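Local coordinates for protein particle-associated glycoside hydrolase (Acinetobacter phage Fri1, PDB 6C72) that probably degrades the capsular polysaccharide of its host, Acinetobacter baumannii, as a trimeric tailspike depolymerase during virus entry, at residues Y119-G124 with S143-R148; Y190-P193 with G198-V201; L244-K249 with S255-E260; F287-P292 with V297-I302; P332-K337 with V348-C353. All coordinates share one frame; numbering follows the deposited sequence.

How the interactions relate
All five contacts lie along the elongated parallel beta-helix, in chain order, with interactions 1 and 5 about 33 Å apart between centres. Interactions 1 and 2 share neighbouring parallel strands: Val147 N lies 3.0 Å from Gly200 O and Val145 O 3.2 Å from Gly200 N, probable hydrogen bonds. Interaction 3 follows, its centre about 9 Å from that of interaction 2 and about 18 Å from that of interaction 4. Interactions 4 and 5 are again joined by strand pairing, Phe300 O being 2.8 Å from Leu335 N, a probable hydrogen bond. Interaction 3 carries a zinc ligand, Glu260; interactions 1 to 3 also touch a second subunit.

Interaction 1 of 5, residues Y119-G124 with S143-R148; sequences YMALIG and SNVEVR
Ala121 and Val145 bring their CA atoms to 6.2 Å of each other where the C-terminal part of helix 110-122 passes the start of strand 145-148. The strand belongs to the parallel beta-helix, lying beside strand 126-129, and the helix, which connects strands 89-91 and 126-129 near the N-terminal end of that coil, packs against the start of strand 145-148. No hydrogen bond joins the two segments, so the contact is one of apolar packing. Val145 points its side chain at the helix. With CG1 opposite the backbone N (chi1 172°), the other methyl, CG2, comes to lie against the peptide junction between Met120 and Ala121. It meets Ala121 N at 3.6 Å and Ala121 CB at 3.9 Å. Met120 touches Val145 through CB, while its side chain packs on Leu90 of strand 89-91 and Val128 of strand 126-129. Ser143, at the loop leading into the strand, turns its carbonyl to the helix, with Ser143 O 4.3 Å from Ala121 CB, while its hydroxyl is hydrogen-bonded to the backbone N of Thr197. A second subunit packs here too, Phe154 of that chain resting on Ser143. On the helix side of Val145, its CG2 also reaches the CB of Met120 at 4.0 Å.

Interaction 2 of 5, residues Y190-P193 with G198-V201; sequences YLVP and GAGV
Tyr190 lays its ring alongside Val201, the two side chains running past each other in opposite directions, with Tyr190 CE2 3.7 Å from Val201 CB. Tyr190 CD2 is only slightly farther from the same carbon, at 4.0 Å, so the CD2-CE2 bond makes the contact, at an oblique approach. Tyr190 CG stands anti to its backbone N (chi1 -161°), which carries the ring across to segment 198-201. At its far end the ring edge meets the backbone: Gly200 O lies near the ring plane, 3.0 Å from Tyr190 OH. A lesser contact links Val192 CG1 to Ala199 CB at 4.5 Å, and there the backbones come nearest, the CA atoms of Val192 and Ala199 being 7.6 Å apart. All five touching residues are buried. The ring of Trp181 meets that of Tyr190 with the planes at about 50°, and Phe229 packs on both Val192 and Val201. The chain turns a corner at Tyr190; residues 191-192 and strand 200-202 lie on different faces, strand 188-192 pairing in parallel with 220-224 and 200-202 with 230-232. Apolar side chains pointing inward from two faces of one coil, joined by a short turn, are the typical interior of a parallel beta-helix, the fold of many phage tailspikes.

Interaction 3 of 5, residues L244-K249 with S255-E260; sequences LYIRGK and SNHYFE. With ZN (zinc ion), chain M.
Leu244 presses its CD2 methyl over one face of the Phe259 ring, 4.0 Å from the centroid and 24° off the ring normal, a CH-pi contact. The nearest ring atom is Phe259 CZ, 3.7 Å from that methyl. Ile246 comes at the same ring from the same strand, its CD1 standing 3.8 Å from Phe259 CZ, while its CG2 lies 3.9 Å from His257 CD2. The phenylalanine CG is turned opposite its carbonyl carbon (chi1 -54°), which sends the ring inward so that both aliphatic chains meet it on the same side, Leu244 over the face and Ile246 obliquely near CZ. This is the packed interior of the parallel beta-helix: strands 244-247 and 255-260 lie on facing walls of the coil, running antiparallel at 170° with their axes 10.7 Å apart, so side chains rather than backbones span the gap. Ile224 of the preceding coil and Phe282 of the following one close over the cluster. His257 is held there by a hydrogen bond between its ND1 and the backbone N of Phe229. The other side of strand 255-260 is polar, with Tyr258 partly exposed and no contact to strand 244-247. There Tyr258 OH donates to Glu260 OE1 at 2.8 Å, from above the carboxylate plane. Glu260 OE2 binds a zinc ion at 2.4 Å, and a water is the other ligand seen, 2.2 Å from the zinc. The same carboxylate oxygen is hydrogen-bonded to Asn256 ND2 of the third subunit.

Interaction 4 of 5, residues F287-P292 with V297-I302; sequences FQQLKP and VYLFDI
Tyr298 enters the contact through its backbone: Tyr298 O accepts a weak hydrogen bond from Gln289 NE2 at 3.4 Å. The N-H points at the oxygen with an angle of 157°, and the same amide nitrogen has its stronger partner in Ala267 O. Strand 286-289 is followed, after a loop of about ten residues, by strand 300-302 on another face of the parallel beta-helix. Next comes Leu299, whose CG stands opposite its backbone N (chi1 -180°) so that CD1 reaches over the first segment. That methyl lies 3.5 Å from Phe287 O and 3.7 Å from Gln289 CG, the glutamine and leucine chains running past one another in opposite directions. Leu299 O is hydrogen-bonded to Thr271 OG1. Phe300 then points inward and directs its edge at the face of Phe287, a T-shaped pair with centroids 4.8 Å apart and planes at 67°. Phe287 also meets the rings of Phe264 and Phe322 at small interplanar angles and that of Phe282 edge-to-face, an aromatic cluster in the interior. The nearest atoms of the T are Phe300 CD1 and Phe287 CE2, 3.5 Å apart.

Interaction 5 of 5, residues P332-K337 with V348-C353; sequences PTVLVK and VKFLNC
In the hydrophobic interior of the beta-helix, Val334 and Val336 of strand 333-336 meet Val348 and Phe350 of strand 348-351. Val334 approaches Phe350 from the opposite direction, with its CG1 3.8 Å from Phe350 CE1 and equally far from CZ, at a slant to the ring. Val336 sits at the rim of the same ring instead: its CG2 lies near the ring plane, 4.1 Å from Phe350 CE2. Phe350 has CG opposite its carbonyl carbon (chi1 -63°), which extends the ring toward both valines. The second pair is purely aliphatic. The side chains of Val336 and Val348 lie alongside each other with opposite directions, Val336 CG1 to Val348 CG2 at 4.0 Å and Val336 CG2 to Val348 CG1 at the same distance. The strands belong to different faces of the parallel coil, each hydrogen-bonded to its neighbours in the coils before and after, and no hydrogen bond passes between them. Their axes make an angle of 146° and approach to 10.0 Å. They draw together toward Val336, whose CA is 7.8 Å from that of Val348, whereas Val334 and Phe350 have their CA atoms 10.6 Å apart and need the long ring to bridge the distance. Phe300 also packs on Val334, Leu317 on Phe350 and Ile302 on Val348, so the preceding coil covers the cluster. Beyond the strand, Asn352 turns the chain with a positive phi (56°), and its ND2 is hydrogen-bonded to Asp279 OD1 of the third subunit.

Interaction 1 of 5, residues Y119-G124 with S143-R148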
# COMPACT_ATOMS: atom_id res chain seq x y z
N TYR A 119 24.70 -28.87 -10.35
CA TYR A 119 25.23 -28.67 -11.69
C TYR A 119 24.62 -27.43 -12.35
O TYR A 119 25.33 -26.68 -13.04
CB TYR A 119 25.01 -29.91 -12.55
CG TYR A 119 25.51 -29.74 -13.96
CD1 TYR A 119 26.87 -29.64 -14.22
CD2 TYR A 119 24.63 -29.65 -15.02
CE1 TYR A 119 27.35 -29.47 -15.50
CE2 TYR A 119 25.10 -29.49 -16.32
CZ TYR A 119 26.46 -29.41 -16.55
OH TYR A 119 26.92 -29.24 -17.83
N MET A 120 23.31 -27.21 -12.17
CA MET A 120 22.69 -26.00 -12.69
C MET A 120 23.29 -24.76 -12.04
O MET A 120 23.55 -23.76 -12.72
CB MET A 120 21.17 -26.03 -12.46
CG MET A 120 20.42 -26.93 -13.41
SD MET A 120 20.66 -26.54 -15.16
CE MET A 120 19.74 -25.03 -15.32
N ALA A 121 23.52 -24.81 -10.73
CA ALA A 121 24.20 -23.70 -10.07
C ALA A 121 25.63 -23.50 -10.59
O ALA A 121 26.18 -22.41 -10.46
CB ALA A 121 24.22 -23.92 -8.56
N LEU A 122 26.25 -24.54 -11.14
CA LEU A 122 27.57 -24.37 -11.73
C LEU A 122 27.50 -23.65 -13.08
O LEU A 122 28.40 -22.88 -13.41
CB LEU A 122 28.26 -25.73 -11.88
CG LEU A 122 29.73 -25.87 -12.28
CD1 LEU A 122 30.66 -25.45 -11.16
CD2 LEU A 122 30.03 -27.31 -12.69
N ILE A 123 26.43 -23.85 -13.85
CA ILE A 123 26.38 -23.31 -15.21
C ILE A 123 25.44 -22.10 -15.34
O ILE A 123 24.91 -21.83 -16.42
CB ILE A 123 25.99 -24.40 -16.23
CG1 ILE A 123 24.57 -24.91 -15.99
CG2 ILE A 123 26.99 -25.54 -16.19
CD1 ILE A 123 24.07 -25.86 -17.07
N GLY A 124 25.24 -21.36 -14.26
CA GLY A 124 24.56 -20.08 -14.35
C GLY A 124 23.18 -20.06 -13.76
O GLY A 124 22.53 -19.00 -13.78
N SER A 143 22.18 -21.00 -5.38
CA SER A 143 21.75 -19.68 -5.83
C SER A 143 21.23 -19.70 -7.27
O SER A 143 21.78 -20.37 -8.15
CB SER A 143 22.89 -18.67 -5.70
OG SER A 143 23.20 -18.45 -4.33
N ASN A 144 20.12 -18.99 -7.48
CA ASN A 144 19.54 -18.79 -8.81
C ASN A 144 19.11 -20.11 -9.45
O ASN A 144 19.12 -20.24 -10.68
CB ASN A 144 20.50 -18.00 -9.71
CG ASN A 144 20.93 -16.68 -9.08
OD1 ASN A 144 22.13 -16.40 -8.94
ND2 ASN A 144 19.96 -15.86 -8.70
N VAL A 145 18.77 -21.10 -8.64
CA VAL A 145 18.21 -22.35 -9.12
C VAL A 145 16.82 -22.52 -8.52
O VAL A 145 16.64 -22.32 -7.31
CB VAL A 145 19.10 -23.56 -8.76
CG1 VAL A 145 18.37 -24.87 -9.10
CG2 VAL A 145 20.44 -23.45 -9.49
N GLU A 146 15.85 -22.87 -9.35
CA GLU A 146 14.49 -23.15 -8.93
C GLU A 146 14.16 -24.61 -9.21
O GLU A 146 14.44 -25.12 -10.30
CB GLU A 146 13.49 -22.24 -9.68
CG GLU A 146 12.02 -22.62 -9.48
CD GLU A 146 11.09 -21.83 -10.40
OE1 GLU A 146 11.56 -20.89 -11.08
OE2 GLU A 146 9.89 -22.17 -10.45
N VAL A 147 13.56 -25.29 -8.23
CA VAL A 147 13.08 -26.65 -8.38
C VAL A 147 11.61 -26.57 -8.74
O VAL A 147 10.84 -25.88 -8.06
CB VAL A 147 13.30 -27.48 -7.10
CG1 VAL A 147 12.65 -28.84 -7.22
CG2 VAL A 147 14.79 -27.63 -6.81
N ARG A 148 11.22 -27.20 -9.85
CA ARG A 148 9.87 -27.08 -10.39
C ARG A 148 9.28 -28.46 -10.66
O ARG A 148 9.92 -29.29 -11.31
CB ARG A 148 9.87 -26.23 -11.67
CG ARG A 148 8.48 -25.94 -12.22
CD ARG A 148 8.53 -25.01 -13.43
NE ARG A 148 9.19 -25.62 -14.57
CZ ARG A 148 9.80 -24.95 -15.55
NH1 ARG A 148 9.84 -23.63 -15.52
NH2 ARG A 148 10.38 -25.61 -16.54

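Interaction 2 of 5, residues Y190-P193 with G198-V201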
# COMPACT_ATOMS: atom_id res chain seq x y z
N TYR A 190 13.62 -29.18 1.60
CA TYR A 190 14.29 -28.16 0.79
C TYR A 190 14.93 -27.13 1.72
O TYR A 190 14.24 -26.27 2.28
CB TYR A 190 13.28 -27.50 -0.15
CG TYR A 190 13.88 -26.77 -1.33
CD1 TYR A 190 15.14 -27.11 -1.83
CD2 TYR A 190 13.18 -25.72 -1.95
CE1 TYR A 190 15.68 -26.45 -2.93
CE2 TYR A 190 13.71 -25.04 -3.04
CZ TYR A 190 14.96 -25.41 -3.53
OH TYR A 190 15.48 -24.74 -4.61
N LEU A 191 16.24 -27.20 1.88
CA LEU A 191 16.99 -26.28 2.73
C LEU A 191 17.61 -25.17 1.90
O LEU A 191 18.31 -25.44 0.92
CB LEU A 191 18.07 -27.02 3.52
CG LEU A 191 19.03 -26.18 4.37
CD1 LEU A 191 18.30 -25.48 5.51
CD2 LEU A 191 20.18 -27.04 4.87
N VAL A 192 17.34 -23.93 2.26
CA VAL A 192 17.97 -22.81 1.57
C VAL A 192 19.04 -22.23 2.48
O VAL A 192 18.71 -21.39 3.34
CB VAL A 192 16.95 -21.75 1.15
CG1 VAL A 192 17.60 -20.76 0.24
CG2 VAL A 192 15.72 -22.41 0.50
N PRO A 193 20.31 -22.61 2.33
CA PRO A 193 21.35 -22.17 3.25
C PRO A 193 21.52 -20.66 3.22
O PRO A 193 21.06 -19.98 2.30
CB PRO A 193 22.63 -22.85 2.73
CG PRO A 193 22.17 -23.94 1.89
CD PRO A 193 20.84 -23.50 1.29
N GLY A 198 18.15 -15.99 -4.56
CA GLY A 198 17.42 -16.15 -5.80
C GLY A 198 16.99 -17.56 -6.11
O GLY A 198 16.73 -17.87 -7.27
N ALA A 199 16.97 -18.44 -5.12
CA ALA A 199 16.46 -19.78 -5.28
C ALA A 199 14.93 -19.77 -5.24
O ALA A 199 14.31 -18.80 -4.81
CB ALA A 199 17.01 -20.70 -4.20
N GLY A 200 14.34 -20.89 -5.65
CA GLY A 200 12.89 -20.99 -5.64
C GLY A 200 12.40 -22.42 -5.77
O GLY A 200 13.17 -23.36 -5.97
N VAL A 201 11.08 -22.55 -5.66
CA VAL A 201 10.38 -23.81 -5.84
C VAL A 201 8.99 -23.48 -6.36
O VAL A 201 8.42 -22.45 -6.01
CB VAL A 201 10.30 -24.63 -4.53
CG1 VAL A 201 9.55 -23.86 -3.45
CG2 VAL A 201 9.63 -26.00 -4.78

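Interaction 3 of 5, residues L244-K249 with S255-E260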
# COMPACT_ATOMS: atom_id res chain seq x y z
N LEU A 244 6.61 -24.55 6.13
CA LEU A 244 7.53 -23.48 5.78
C LEU A 244 8.11 -22.90 7.06
O LEU A 244 7.37 -22.65 8.02
CB LEU A 244 6.82 -22.38 4.98
CG LEU A 244 7.54 -21.05 4.76
CD1 LEU A 244 8.78 -21.19 3.89
CD2 LEU A 244 6.59 -19.98 4.21
N TYR A 245 9.43 -22.71 7.09
CA TYR A 245 10.14 -22.22 8.26
C TYR A 245 11.26 -21.31 7.78
O TYR A 245 12.12 -21.73 7.00
CB TYR A 245 10.69 -23.39 9.08
CG TYR A 245 11.41 -23.04 10.36
CD1 TYR A 245 10.73 -22.96 11.56
CD2 TYR A 245 12.79 -22.83 10.37
CE1 TYR A 245 11.38 -22.66 12.74
CE2 TYR A 245 13.46 -22.53 11.54
CZ TYR A 245 12.75 -22.44 12.73
OH TYR A 245 13.41 -22.15 13.91
N ILE A 246 11.25 -20.06 8.22
CA ILE A 246 12.20 -19.07 7.73
C ILE A 246 13.01 -18.54 8.90
O ILE A 246 12.48 -17.82 9.76
CB ILE A 246 11.49 -17.93 6.99
CG1 ILE A 246 10.52 -18.52 5.94
CG2 ILE A 246 12.53 -17.00 6.40
CD1 ILE A 246 9.90 -17.49 5.02
N ARG A 247 14.31 -18.83 8.90
CA ARG A 247 15.17 -18.35 9.97
C ARG A 247 16.56 -18.10 9.39
O ARG A 247 17.28 -19.05 9.09
CB ARG A 247 15.23 -19.36 11.11
CG ARG A 247 15.99 -18.85 12.30
CD ARG A 247 16.21 -19.88 13.38
NE ARG A 247 16.73 -19.20 14.54
CZ ARG A 247 17.37 -19.78 15.55
NH1 ARG A 247 17.58 -21.10 15.52
NH2 ARG A 247 17.81 -19.05 16.57
N GLY A 248 16.93 -16.83 9.25
CA GLY A 248 18.26 -16.48 8.79
C GLY A 248 19.28 -16.54 9.91
O GLY A 248 19.03 -17.03 11.01
N LYS A 249 20.47 -16.00 9.61
CA LYS A 249 21.54 -15.94 10.59
C LYS A 249 22.08 -14.52 10.68
O LYS A 249 21.87 -13.69 9.79
CB LYS A 249 22.69 -16.90 10.23
CG LYS A 249 22.28 -18.35 10.22
CD LYS A 249 23.48 -19.25 9.93
CE LYS A 249 23.05 -20.71 9.82
NZ LYS A 249 24.22 -21.59 9.60
N SER A 255 15.72 -12.17 3.43
CA SER A 255 14.71 -11.16 3.15
C SER A 255 14.21 -11.28 1.72
O SER A 255 14.75 -12.03 0.91
CB SER A 255 15.28 -9.75 3.39
OG SER A 255 16.26 -9.44 2.41
N ASN A 256 13.20 -10.47 1.42
CA ASN A 256 12.64 -10.38 0.08
C ASN A 256 12.04 -11.72 -0.36
O ASN A 256 12.26 -12.17 -1.49
CB ASN A 256 13.70 -9.87 -0.91
CG ASN A 256 13.12 -9.51 -2.26
OD1 ASN A 256 11.97 -9.07 -2.35
ND2 ASN A 256 13.89 -9.71 -3.32
N HIS A 257 11.32 -12.37 0.53
CA HIS A 257 10.73 -13.66 0.21
C HIS A 257 9.29 -13.48 -0.24
O HIS A 257 8.52 -12.75 0.38
CB HIS A 257 10.80 -14.61 1.41
CG HIS A 257 12.19 -14.81 1.92
ND1 HIS A 257 13.24 -15.15 1.09
CD2 HIS A 257 12.70 -14.77 3.18
CE1 HIS A 257 14.34 -15.29 1.81
NE2 HIS A 257 14.03 -15.07 3.08
N TYR A 258 8.92 -14.19 -1.30
CA TYR A 258 7.64 -13.99 -1.93
C TYR A 258 6.95 -15.34 -2.14
O TYR A 258 7.56 -16.27 -2.66
CB TYR A 258 7.81 -13.26 -3.26
CG TYR A 258 6.50 -12.93 -3.90
CD1 TYR A 258 5.75 -11.85 -3.46
CD2 TYR A 258 6.00 -13.71 -4.92
CE1 TYR A 258 4.54 -11.55 -4.05
CE2 TYR A 258 4.80 -13.42 -5.51
CZ TYR A 258 4.07 -12.34 -5.07
OH TYR A 258 2.86 -12.06 -5.65
N PHE A 259 5.69 -15.42 -1.73
CA PHE A 259 4.89 -16.63 -1.87
C PHE A 259 3.53 -16.26 -2.46
O PHE A 259 2.88 -15.33 -1.98
CB PHE A 259 4.69 -17.32 -0.51
CG PHE A 259 5.98 -17.61 0.20
CD1 PHE A 259 6.59 -16.64 1.00
CD2 PHE A 259 6.59 -18.85 0.07
CE1 PHE A 259 7.78 -16.90 1.66
CE2 PHE A 259 7.79 -19.12 0.73
CZ PHE A 259 8.40 -18.13 1.54
N GLU A 260 3.13 -16.98 -3.50
CA GLU A 260 1.84 -16.74 -4.13
C GLU A 260 1.19 -18.07 -4.49
O GLU A 260 1.87 -18.99 -4.94
CB GLU A 260 1.96 -15.88 -5.38
CG GLU A 260 0.62 -15.44 -5.91
CD GLU A 260 0.75 -14.53 -7.11
OE1 GLU A 260 1.88 -14.03 -7.34
OE2 GLU A 260 -0.26 -14.33 -7.81
ZN ZN M . -0.07 -12.35 -9.12
O HOH W 1 -2.12 -11.70 -8.98

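Interaction 4 of 5, residues F287-P292 with V297-I302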
# COMPACT_ATOMS: atom_id res chain seq x y z
N PHE A 287 -3.43 -20.95 4.97
CA PHE A 287 -2.81 -21.62 6.11
C PHE A 287 -3.92 -22.38 6.83
O PHE A 287 -4.82 -21.76 7.40
CB PHE A 287 -2.12 -20.62 7.04
CG PHE A 287 -1.15 -19.68 6.35
CD1 PHE A 287 -1.59 -18.51 5.74
CD2 PHE A 287 0.21 -19.99 6.30
CE1 PHE A 287 -0.72 -17.66 5.10
CE2 PHE A 287 1.11 -19.14 5.67
CZ PHE A 287 0.64 -17.96 5.06
N GLN A 288 -3.90 -23.71 6.76
CA GLN A 288 -5.07 -24.50 7.16
C GLN A 288 -4.65 -25.66 8.04
O GLN A 288 -3.80 -26.47 7.64
CB GLN A 288 -5.84 -25.01 5.93
CG GLN A 288 -5.84 -24.03 4.78
CD GLN A 288 -6.95 -24.28 3.78
OE1 GLN A 288 -8.11 -24.47 4.16
NE2 GLN A 288 -6.61 -24.25 2.49
N GLN A 289 -5.25 -25.75 9.23
CA GLN A 289 -5.18 -26.94 10.09
C GLN A 289 -6.55 -27.62 10.09
O GLN A 289 -7.35 -27.45 11.00
CB GLN A 289 -4.75 -26.54 11.50
CG GLN A 289 -3.33 -25.98 11.58
CD GLN A 289 -2.25 -27.06 11.66
OE1 GLN A 289 -2.43 -28.18 11.21
NE2 GLN A 289 -1.10 -26.71 12.24
N LEU A 290 -6.80 -28.43 9.06
CA LEU A 290 -8.10 -29.06 8.89
C LEU A 290 -8.07 -30.56 9.17
O LEU A 290 -9.00 -31.28 8.79
CB LEU A 290 -8.63 -28.80 7.48
CG LEU A 290 -8.85 -27.32 7.15
CD1 LEU A 290 -9.52 -27.17 5.78
CD2 LEU A 290 -9.68 -26.64 8.24
N LYS A 291 -7.04 -31.06 9.86
CA LYS A 291 -6.94 -32.46 10.25
C LYS A 291 -6.86 -32.52 11.77
O LYS A 291 -5.77 -32.70 12.33
CB LYS A 291 -5.73 -33.12 9.60
CG LYS A 291 -5.69 -32.99 8.09
CD LYS A 291 -4.96 -34.15 7.47
CE LYS A 291 -5.07 -34.14 5.95
NZ LYS A 291 -4.37 -35.35 5.39
N PRO A 292 -7.99 -32.42 12.47
CA PRO A 292 -7.94 -32.30 13.94
C PRO A 292 -7.32 -33.49 14.63
O PRO A 292 -6.77 -33.34 15.74
CB PRO A 292 -9.42 -32.13 14.34
CG PRO A 292 -10.14 -31.79 13.07
CD PRO A 292 -9.37 -32.43 11.96
N VAL A 297 0.05 -27.20 17.32
CA VAL A 297 0.31 -26.19 18.34
C VAL A 297 -0.38 -24.87 18.01
O VAL A 297 -1.26 -24.42 18.75
CB VAL A 297 1.83 -25.99 18.53
CG1 VAL A 297 2.10 -25.05 19.72
CG2 VAL A 297 2.53 -27.35 18.70
N TYR A 298 0.02 -24.24 16.91
CA TYR A 298 -0.61 -23.01 16.46
C TYR A 298 -0.93 -23.11 14.97
O TYR A 298 -0.55 -24.06 14.29
CB TYR A 298 0.28 -21.78 16.69
CG TYR A 298 0.85 -21.63 18.08
CD1 TYR A 298 0.02 -21.56 19.19
CD2 TYR A 298 2.23 -21.49 18.28
CE1 TYR A 298 0.53 -21.40 20.46
CE2 TYR A 298 2.76 -21.31 19.56
CZ TYR A 298 1.90 -21.27 20.64
OH TYR A 298 2.39 -21.09 21.91
N LEU A 299 -1.61 -22.08 14.47
CA LEU A 299 -1.94 -22.03 13.05
C LEU A 299 -0.81 -21.42 12.23
O LEU A 299 -0.24 -22.07 11.35
CB LEU A 299 -3.26 -21.28 12.87
CG LEU A 299 -3.80 -21.11 11.45
CD1 LEU A 299 -3.93 -22.44 10.70
CD2 LEU A 299 -5.17 -20.43 11.54
N PHE A 300 -0.46 -20.17 12.53
CA PHE A 300 0.58 -19.44 11.81
C PHE A 300 1.37 -18.66 12.85
O PHE A 300 0.78 -17.97 13.68
CB PHE A 300 -0.04 -18.51 10.76
CG PHE A 300 0.96 -17.62 10.08
CD1 PHE A 300 1.63 -18.04 8.95
CD2 PHE A 300 1.24 -16.36 10.58
CE1 PHE A 300 2.55 -17.22 8.34
CE2 PHE A 300 2.16 -15.54 9.97
CZ PHE A 300 2.81 -15.97 8.86
N ASP A 301 2.69 -18.80 12.84
CA ASP A 301 3.49 -18.36 13.99
C ASP A 301 4.62 -17.45 13.53
O ASP A 301 5.59 -17.91 12.92
CB ASP A 301 4.04 -19.58 14.74
CG ASP A 301 4.48 -19.26 16.16
OD1 ASP A 301 4.16 -18.16 16.67
OD2 ASP A 301 5.13 -20.11 16.79
N ILE A 302 4.52 -16.16 13.85
CA ILE A 302 5.67 -15.26 13.79
C ILE A 302 6.26 -15.24 15.19
O ILE A 302 5.77 -14.54 16.07
CB ILE A 302 5.28 -13.85 13.33
CG1 ILE A 302 4.69 -13.88 11.93
CG2 ILE A 302 6.48 -12.94 13.41
CD1 ILE A 302 4.23 -12.52 11.45

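Interaction 5 of 5, residues P332-K337 with V348-C353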
# COMPACT_ATOMS: atom_id res chain seq x y z
N PRO A 332 -5.74 -22.08 18.04
CA PRO A 332 -5.93 -21.72 16.63
C PRO A 332 -5.56 -20.28 16.29
O PRO A 332 -6.34 -19.52 15.72
CB PRO A 332 -7.44 -21.98 16.43
CG PRO A 332 -8.02 -21.66 17.77
CD PRO A 332 -7.01 -22.10 18.79
N THR A 333 -4.33 -19.91 16.63
CA THR A 333 -3.93 -18.51 16.58
C THR A 333 -2.93 -18.24 15.47
O THR A 333 -2.24 -19.14 14.98
CB THR A 333 -3.35 -18.06 17.93
OG1 THR A 333 -2.49 -19.08 18.42
CG2 THR A 333 -4.48 -17.82 18.93
N VAL A 334 -2.95 -16.99 15.02
CA VAL A 334 -2.00 -16.39 14.11
C VAL A 334 -1.21 -15.41 14.96
O VAL A 334 -1.72 -14.34 15.33
CB VAL A 334 -2.72 -15.71 12.94
CG1 VAL A 334 -1.75 -15.13 11.93
CG2 VAL A 334 -3.69 -16.69 12.29
N LEU A 335 0.00 -15.79 15.34
CA LEU A 335 0.76 -15.07 16.35
C LEU A 335 1.68 -14.05 15.69
O LEU A 335 2.33 -14.34 14.68
CB LEU A 335 1.62 -16.02 17.19
CG LEU A 335 0.97 -17.13 18.01
CD1 LEU A 335 0.73 -18.34 17.11
CD2 LEU A 335 1.82 -17.51 19.21
N VAL A 336 1.75 -12.86 16.28
CA VAL A 336 2.72 -11.85 15.90
C VAL A 336 3.56 -11.55 17.14
O VAL A 336 3.03 -11.08 18.16
CB VAL A 336 2.06 -10.58 15.35
CG1 VAL A 336 3.13 -9.51 15.09
CG2 VAL A 336 1.28 -10.90 14.10
N LYS A 337 4.86 -11.82 17.07
CA LYS A 337 5.76 -11.54 18.17
C LYS A 337 6.84 -10.57 17.70
O LYS A 337 7.74 -10.95 16.95
CB LYS A 337 6.40 -12.81 18.72
CG LYS A 337 7.39 -12.53 19.83
CD LYS A 337 8.08 -13.80 20.29
CE LYS A 337 9.10 -13.47 21.36
NZ LYS A 337 9.96 -14.65 21.68
N VAL A 348 3.60 -5.72 10.46
CA VAL A 348 2.85 -6.86 9.95
C VAL A 348 1.47 -6.38 9.55
O VAL A 348 0.76 -5.78 10.36
CB VAL A 348 2.75 -7.95 11.02
CG1 VAL A 348 1.85 -9.08 10.55
CG2 VAL A 348 4.13 -8.43 11.41
N LYS A 349 1.07 -6.66 8.32
CA LYS A 349 -0.20 -6.18 7.81
C LYS A 349 -1.05 -7.36 7.36
O LYS A 349 -0.58 -8.22 6.61
CB LYS A 349 0.00 -5.23 6.64
CG LYS A 349 0.83 -4.01 6.96
CD LYS A 349 0.94 -3.18 5.71
CE LYS A 349 1.62 -1.84 5.94
NZ LYS A 349 3.07 -1.98 5.74
N PHE A 350 -2.31 -7.38 7.81
CA PHE A 350 -3.30 -8.33 7.35
C PHE A 350 -4.28 -7.57 6.47
O PHE A 350 -5.06 -6.74 6.96
CB PHE A 350 -4.00 -9.03 8.51
CG PHE A 350 -3.08 -9.85 9.38
CD1 PHE A 350 -2.76 -11.17 9.04
CD2 PHE A 350 -2.56 -9.34 10.54
CE1 PHE A 350 -1.93 -11.95 9.83
CE2 PHE A 350 -1.71 -10.11 11.34
CZ PHE A 350 -1.41 -11.43 10.98
N LEU A 351 -4.22 -7.84 5.16
CA LEU A 351 -5.01 -7.16 4.14
C LEU A 351 -5.84 -8.17 3.37
O LEU A 351 -5.31 -9.19 2.91
CB LEU A 351 -4.10 -6.40 3.17
CG LEU A 351 -3.02 -5.49 3.75
CD1 LEU A 351 -2.16 -4.92 2.65
CD2 LEU A 351 -3.66 -4.36 4.55
N ASN A 352 -7.15 -7.91 3.26
CA ASN A 352 -8.07 -8.72 2.47
C ASN A 352 -8.05 -10.20 2.88
O ASN A 352 -8.33 -11.08 2.07
CB ASN A 352 -7.78 -8.61 0.96
CG ASN A 352 -7.72 -7.16 0.47
OD1 ASN A 352 -8.10 -6.23 1.18
ND2 ASN A 352 -7.30 -6.98 -0.77
N CYS A 353 -7.73 -10.48 4.14
CA CYS A 353 -7.60 -11.85 4.60
C CYS A 353 -8.89 -12.34 5.23
O CYS A 353 -9.74 -11.56 5.67
CB CYS A 353 -6.45 -11.98 5.61
SG CYS A 353 -4.79 -11.70 4.93